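Local atomic coordinates of uncharacterized protein (PDB entry 4ZKQ), a protein that binds chemokines and probably acts as a decoy receptor that diverts them during infection by a rodent gammaherpesvirus. Residues A[15-20]-A[231-236]; A[22-27]-A[76-81]. One frame throughout, in Å; residues are numbered along the deposited sequence.

Contact 1: residues A[15-20]-A[231-236]; sequences SKVSSR and GQVSTR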
loop_
_atom_site.group_PDB
_atom_site.type_symbol
_atom_site.label_atom_id
_atom_site.label_comp_id
_atom_site.label_asym_id
_atom_site.label_seq_id
_atom_site.Cartn_x
_atom_site.Cartn_y
_atom_site.Cartn_z
ATOM N N SER A 15 -12.951 5.849 -23.117
ATOM C CA SER A 15 -11.898 6.188 -24.071
ATOM C C SER A 15 -11.090 7.427 -23.676
ATOM O O SER A 15 -9.924 7.559 -24.061
ATOM C CB SER A 15 -12.507 6.410 -25.462
ATOM O OG SER A 15 -12.722 5.185 -26.136
ATOM N N LYS A 16 -11.707 8.323 -22.911
ATOM C CA LYS A 16 -11.125 9.636 -22.630
ATOM C C LYS A 16 -10.190 9.643 -21.421
ATOM O O LYS A 16 -9.397 10.570 -21.254
ATOM C CB LYS A 16 -12.238 10.662 -22.405
ATOM C CG LYS A 16 -12.857 10.609 -21.016
ATOM C CD LYS A 16 -14.099 11.480 -20.936
ATOM C CE LYS A 16 -15.161 10.999 -21.914
ATOM N NZ LYS A 16 -16.411 11.806 -21.842
ATOM N N VAL A 17 -10.293 8.622 -20.578
ATOM C CA VAL A 17 -9.441 8.513 -19.395
ATOM C C VAL A 17 -7.970 8.508 -19.805
ATOM O O VAL A 17 -7.615 7.946 -20.842
ATOM C CB VAL A 17 -9.755 7.231 -18.592
ATOM C CG1 VAL A 17 -8.921 7.173 -17.322
ATOM C CG2 VAL A 17 -11.234 7.168 -18.246
ATOM N N SER A 18 -7.115 9.143 -19.008
ATOM C CA SER A 18 -5.681 9.115 -19.283
ATOM C C SER A 18 -5.174 7.686 -19.384
ATOM O O SER A 18 -5.602 6.817 -18.627
ATOM C CB SER A 18 -4.891 9.845 -18.205
ATOM O OG SER A 18 -3.500 9.653 -18.424
ATOM N N SER A 19 -4.260 7.456 -20.322
ATOM C CA SER A 19 -3.663 6.134 -20.527
ATOM C C SER A 19 -2.299 6.042 -19.854
ATOM O O SER A 19 -1.587 5.043 -20.015
ATOM C CB SER A 19 -3.515 5.848 -22.025
ATOM O OG SER A 19 -2.706 6.849 -22.629
ATOM N N ARG A 20 -1.937 7.086 -19.106
ATOM C CA ARG A 20 -0.600 7.206 -18.531
ATOM C C ARG A 20 -0.643 7.284 -16.990
ATOM O O ARG A 20 0.216 7.902 -16.357
ATOM C CB ARG A 20 0.111 8.431 -19.131
ATOM C CG ARG A 20 0.495 8.256 -20.608
ATOM C CD ARG A 20 0.962 9.561 -21.270
ATOM N NE ARG A 20 -0.031 10.616 -21.110
ATOM C CZ ARG A 20 -1.235 10.612 -21.677
ATOM N NH1 ARG A 20 -1.616 9.616 -22.469
ATOM N NH2 ARG A 20 -2.066 11.615 -21.450
ATOM N N GLY A 231 -15.872 5.217 -9.435
ATOM C CA GLY A 231 -15.172 6.001 -10.438
ATOM C C GLY A 231 -14.205 5.185 -11.271
ATOM O O GLY A 231 -13.958 4.019 -10.976
ATOM N N GLN A 232 -13.665 5.818 -12.311
ATOM C CA GLN A 232 -12.746 5.180 -13.255
ATOM C C GLN A 232 -11.289 5.364 -12.857
ATOM O O GLN A 232 -10.396 4.677 -13.365
ATOM C CB GLN A 232 -12.942 5.759 -14.658
ATOM C CG GLN A 232 -14.250 5.421 -15.317
ATOM C CD GLN A 232 -14.300 5.928 -16.745
ATOM O OE1 GLN A 232 -14.138 5.158 -17.690
ATOM N NE2 GLN A 232 -14.504 7.231 -16.907
ATOM N N VAL A 233 -11.059 6.323 -11.973
ATOM C CA VAL A 233 -9.722 6.685 -11.543
ATOM C C VAL A 233 -9.698 6.850 -10.034
ATOM O O VAL A 233 -10.548 7.530 -9.460
ATOM C CB VAL A 233 -9.258 7.984 -12.220
ATOM C CG1 VAL A 233 -7.953 8.488 -11.623
ATOM C CG2 VAL A 233 -9.115 7.766 -13.710
ATOM N N SER A 234 -8.728 6.203 -9.401
ATOM C CA SER A 234 -8.515 6.332 -7.968
ATOM C C SER A 234 -7.454 7.394 -7.739
ATOM O O SER A 234 -6.315 7.235 -8.177
ATOM C CB SER A 234 -8.088 4.993 -7.360
ATOM O OG SER A 234 -7.815 5.125 -5.979
ATOM N N THR A 235 -7.834 8.482 -7.078
ATOM C CA THR A 235 -6.919 9.583 -6.827
ATOM C C THR A 235 -6.671 9.772 -5.335
ATOM O O THR A 235 -7.607 9.804 -4.540
ATOM C CB THR A 235 -7.456 10.900 -7.397
ATOM O OG1 THR A 235 -7.752 10.736 -8.787
ATOM C CG2 THR A 235 -6.434 12.007 -7.224
ATOM N N ARG A 236 -5.401 9.927 -4.980
ATOM C CA ARG A 236 -4.981 10.130 -3.596
ATOM C C ARG A 236 -3.940 11.240 -3.592
ATOM O O ARG A 236 -3.025 11.240 -4.415
ATOM C CB ARG A 236 -4.431 8.820 -3.010
ATOM C CG ARG A 236 -3.740 8.922 -1.652
ATOM C CD ARG A 236 -3.415 7.526 -1.085
ATOM N NE ARG A 236 -2.512 7.609 0.065
ATOM C CZ ARG A 236 -1.439 6.841 0.260
ATOM N NH1 ARG A 236 -1.106 5.897 -0.609
ATOM N NH2 ARG A 236 -0.689 7.020 1.343
#
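V17 reaches across with both of its methyls, each meeting a different residue of 231-236. Its CG2 is held against the amide of Q232: V17 CG2 lies 3.5 Å from Q232 NE2, 3.6 Å from Q232 OE1 and also 3.6 Å from Q232 CD. Near-equal spacing to all three atoms means that the methyl rides above the amide plane instead of meeting one end of the group. The other branch turns toward V233, on strand 233-244, where V17 CG1 touches V233 CG2 at 3.7 Å and the two valine side chains pass in opposite directions. One rotamer serves both contacts: with V17 CG1 opposite the backbone N (chi1 -177°), CG2 falls beside that N and faces Q232.

The glutamine comes from a corner of the chain, between strands 226-231 and 233-244, and its side chain runs out extended beyond CG to bring the amide under the methyl. Both sides together bury 125 Å², about half of it on V17, in a partly exposed setting. L21 also packs on V233, and A14 and Y218 on Q232.

Just beyond V17 the loop is shaped by an ST turn, in which R20 N donates to S18 OG at 3.1 Å with an N-H...O angle of 163°. S18 OG also bonds to E188, and R20 NH2 forms a salt bridge with the same glutamate.

Across the contact itself the attraction is van der Waals only and therefore weakly directional: V17 can pack on the Q232 amide without fixing which end carries oxygen, while polar links from S18 and R20 to E188 probably help to fix the loop.

Contact 2: residues A[22-27]-A[76-81]; sequences LTQDIL and STDITC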
loop_
_atom_site.group_PDB
_atom_site.type_symbol
_atom_site.label_atom_id
_atom_site.label_comp_id
_atom_site.label_asym_id
_atom_site.label_seq_id
_atom_site.Cartn_x
_atom_site.Cartn_y
_atom_site.Cartn_z
ATOM N N LEU A 22 -1.118 5.214 -13.035
ATOM C CA LEU A 22 -0.678 3.991 -12.374
ATOM C C LEU A 22 -1.589 2.847 -12.762
ATOM O O LEU A 22 -2.777 3.054 -12.998
ATOM C CB LEU A 22 -0.685 4.140 -10.847
ATOM C CG LEU A 22 0.071 5.318 -10.234
ATOM C CD1 LEU A 22 -0.171 5.349 -8.741
ATOM C CD2 LEU A 22 1.557 5.243 -10.525
ATOM N N THR A 23 -1.036 1.639 -12.817
ATOM C CA THR A 23 -1.841 0.444 -13.042
ATOM C C THR A 23 -1.354 -0.652 -12.113
ATOM O O THR A 23 -0.266 -0.554 -11.537
ATOM C CB THR A 23 -1.768 -0.048 -14.510
ATOM O OG1 THR A 23 -0.420 -0.389 -14.840
ATOM C CG2 THR A 23 -2.265 1.026 -15.478
ATOM N N GLN A 24 -2.150 -1.702 -11.970
ATOM C CA GLN A 24 -1.754 -2.805 -11.111
ATOM C C GLN A 24 -2.050 -4.162 -11.732
ATOM O O GLN A 24 -2.995 -4.306 -12.513
ATOM C CB GLN A 24 -2.443 -2.689 -9.751
ATOM C CG GLN A 24 -3.969 -2.778 -9.794
ATOM C CD GLN A 24 -4.586 -2.777 -8.413
ATOM O OE1 GLN A 24 -4.200 -1.994 -7.551
ATOM N NE2 GLN A 24 -5.548 -3.668 -8.192
ATOM N N ASP A 25 -1.196 -5.127 -11.404
ATOM C CA ASP A 25 -1.438 -6.543 -11.662
ATOM C C ASP A 25 -1.665 -7.252 -10.345
ATOM O O ASP A 25 -0.955 -6.980 -9.371
ATOM C CB ASP A 25 -0.250 -7.208 -12.359
ATOM C CG ASP A 25 -0.028 -6.701 -13.771
ATOM O OD1 ASP A 25 -0.993 -6.218 -14.395
ATOM O OD2 ASP A 25 1.118 -6.800 -14.252
ATOM N N ILE A 26 -2.625 -8.172 -10.312
ATOM C CA ILE A 26 -2.677 -9.162 -9.240
ATOM C C ILE A 26 -1.800 -10.336 -9.658
ATOM O O ILE A 26 -1.907 -10.831 -10.779
ATOM C CB ILE A 26 -4.106 -9.659 -8.957
ATOM C CG1 ILE A 26 -5.068 -8.478 -8.847
ATOM C CG2 ILE A 26 -4.136 -10.525 -7.688
ATOM C CD1 ILE A 26 -4.671 -7.456 -7.797
ATOM N N LEU A 27 -0.932 -10.779 -8.761
ATOM C CA LEU A 27 0.022 -11.826 -9.098
ATOM C C LEU A 27 -0.438 -13.145 -8.495
ATOM O O LEU A 27 -1.342 -13.177 -7.662
ATOM C CB LEU A 27 1.422 -11.450 -8.604
ATOM C CG LEU A 27 1.942 -10.117 -9.163
ATOM C CD1 LEU A 27 3.192 -9.636 -8.422
ATOM C CD2 LEU A 27 2.221 -10.200 -10.654
ATOM N N SER A 76 2.442 2.157 0.582
ATOM C CA SER A 76 1.353 1.536 -0.173
ATOM C C SER A 76 0.580 2.608 -0.952
ATOM O O SER A 76 0.144 3.587 -0.356
ATOM C CB SER A 76 0.414 0.783 0.777
ATOM O OG SER A 76 -0.680 0.214 0.075
ATOM N N THR A 77 0.400 2.452 -2.266
ATOM C CA THR A 77 -0.357 3.464 -3.007
ATOM C C THR A 77 -1.853 3.390 -2.719
ATOM O O THR A 77 -2.554 4.396 -2.790
ATOM C CB THR A 77 -0.148 3.372 -4.543
ATOM O OG1 THR A 77 -0.351 2.024 -4.995
ATOM C CG2 THR A 77 1.244 3.893 -4.911
ATOM N N ASP A 78 -2.343 2.210 -2.363
ATOM C CA ASP A 78 -3.782 2.051 -2.207
ATOM C C ASP A 78 -4.228 2.091 -0.751
ATOM O O ASP A 78 -3.451 1.837 0.173
ATOM C CB ASP A 78 -4.236 0.750 -2.856
ATOM C CG ASP A 78 -3.770 0.633 -4.295
ATOM O OD1 ASP A 78 -4.091 1.530 -5.102
ATOM O OD2 ASP A 78 -3.077 -0.348 -4.607
ATOM N N ILE A 79 -5.500 2.415 -0.566
ATOM C CA ILE A 79 -6.105 2.393 0.745
ATOM C C ILE A 79 -6.671 1.004 0.965
ATOM O O ILE A 79 -7.513 0.536 0.184
ATOM C CB ILE A 79 -7.217 3.460 0.880
ATOM C CG1 ILE A 79 -6.628 4.867 0.733
ATOM C CG2 ILE A 79 -7.963 3.321 2.208
ATOM C CD1 ILE A 79 -7.652 5.976 0.859
ATOM N N THR A 80 -6.173 0.320 1.991
ATOM C CA THR A 80 -6.870 -0.868 2.475
ATOM C C THR A 80 -7.138 -0.682 3.957
ATOM O O THR A 80 -8.285 -0.587 4.375
ATOM C CB THR A 80 -6.086 -2.173 2.237
ATOM O OG1 THR A 80 -5.904 -2.378 0.831
ATOM C CG2 THR A 80 -6.867 -3.363 2.803
ATOM N N CYS A 81 -6.067 -0.639 4.742
ATOM C CA CYS A 81 -6.151 -0.423 6.183
ATOM C C CYS A 81 -5.171 0.671 6.616
ATOM O O CYS A 81 -4.026 0.380 6.946
ATOM C CB CYS A 81 -5.846 -1.711 6.945
ATOM S SG CYS A 81 -6.016 -1.515 8.737
#
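The D78 carboxylate is gripped at both oxygens, OD2 by a salt bridge to K54 NZ and OD1 by another to K215 NZ, and across the contact Q24 OE1 lies 3.6 Å from D78 OD2. K215 NZ, bonded to Q24 OE1 as well as to D78 OD1, probably helps to bring the two groups together. Oxygens facing each other with no proton between them would be unfavourable, and the positive charges beside them probably pay for the approach. Pairing at both oxygens is consistent with a charged aspartate.

The Q24 and D78 side chains approach at a slant, their amide and carboxylate planes 73° apart. Q24 gets there by placing CG between its backbone N and carbonyl carbon (chi1 63°), with the chain extended beyond. Its other end is fixed too, since Q24 NE2 donates to S385 O; with OE1 on the lysine, both ends of this buried amide are used and its flip state is defined.

Strand 23-26 is an outermost strand of a mixed sheet, pairing antiparallel with 54-59 through backbone bonds of T23 with Y57 and D25 with I55. K54 opens that neighbouring strand, whereas K215 belongs to 206-223, in the sheet that also contains 233-244, so the ionic group spans two sheets.

A second, apolar approach lies at the other end of the contact, where L22 CD1 is 4.3 Å from T77 CG2, a loose van der Waals spacing. L22 stands just before strand 23-26, and T77 immediately precedes D78 in the loop, so neighbouring residues supply the apolar and the polar approach. The two segments bury just 92 Å² between them. Farther along the same loop, C81 closes a disulfide with C84.

In the fold
From the N terminus the chain first forms loop 15-20, then strand 23-26, so the opening halves of the two contacts follow one another with only residue 21 between them. Contact 2 closes first: 49 residues later the loop after strand 68-74 returns to 22-27. Contact 1 closes last, when strand 233-244 comes back to 15-20 after 211 residues, so the shorter loop is enclosed within the longer one. Their centres are 14 Å apart. Contact 1 ties the N-terminal loop to strand 233-244, contact 2 ties strand 23-26 and L22 before it to the loop between 68-74 and 85-94, and R236 joins that loop to strand 233-244, its NH1 2.6 Å from S76 O, a probable hydrogen bond.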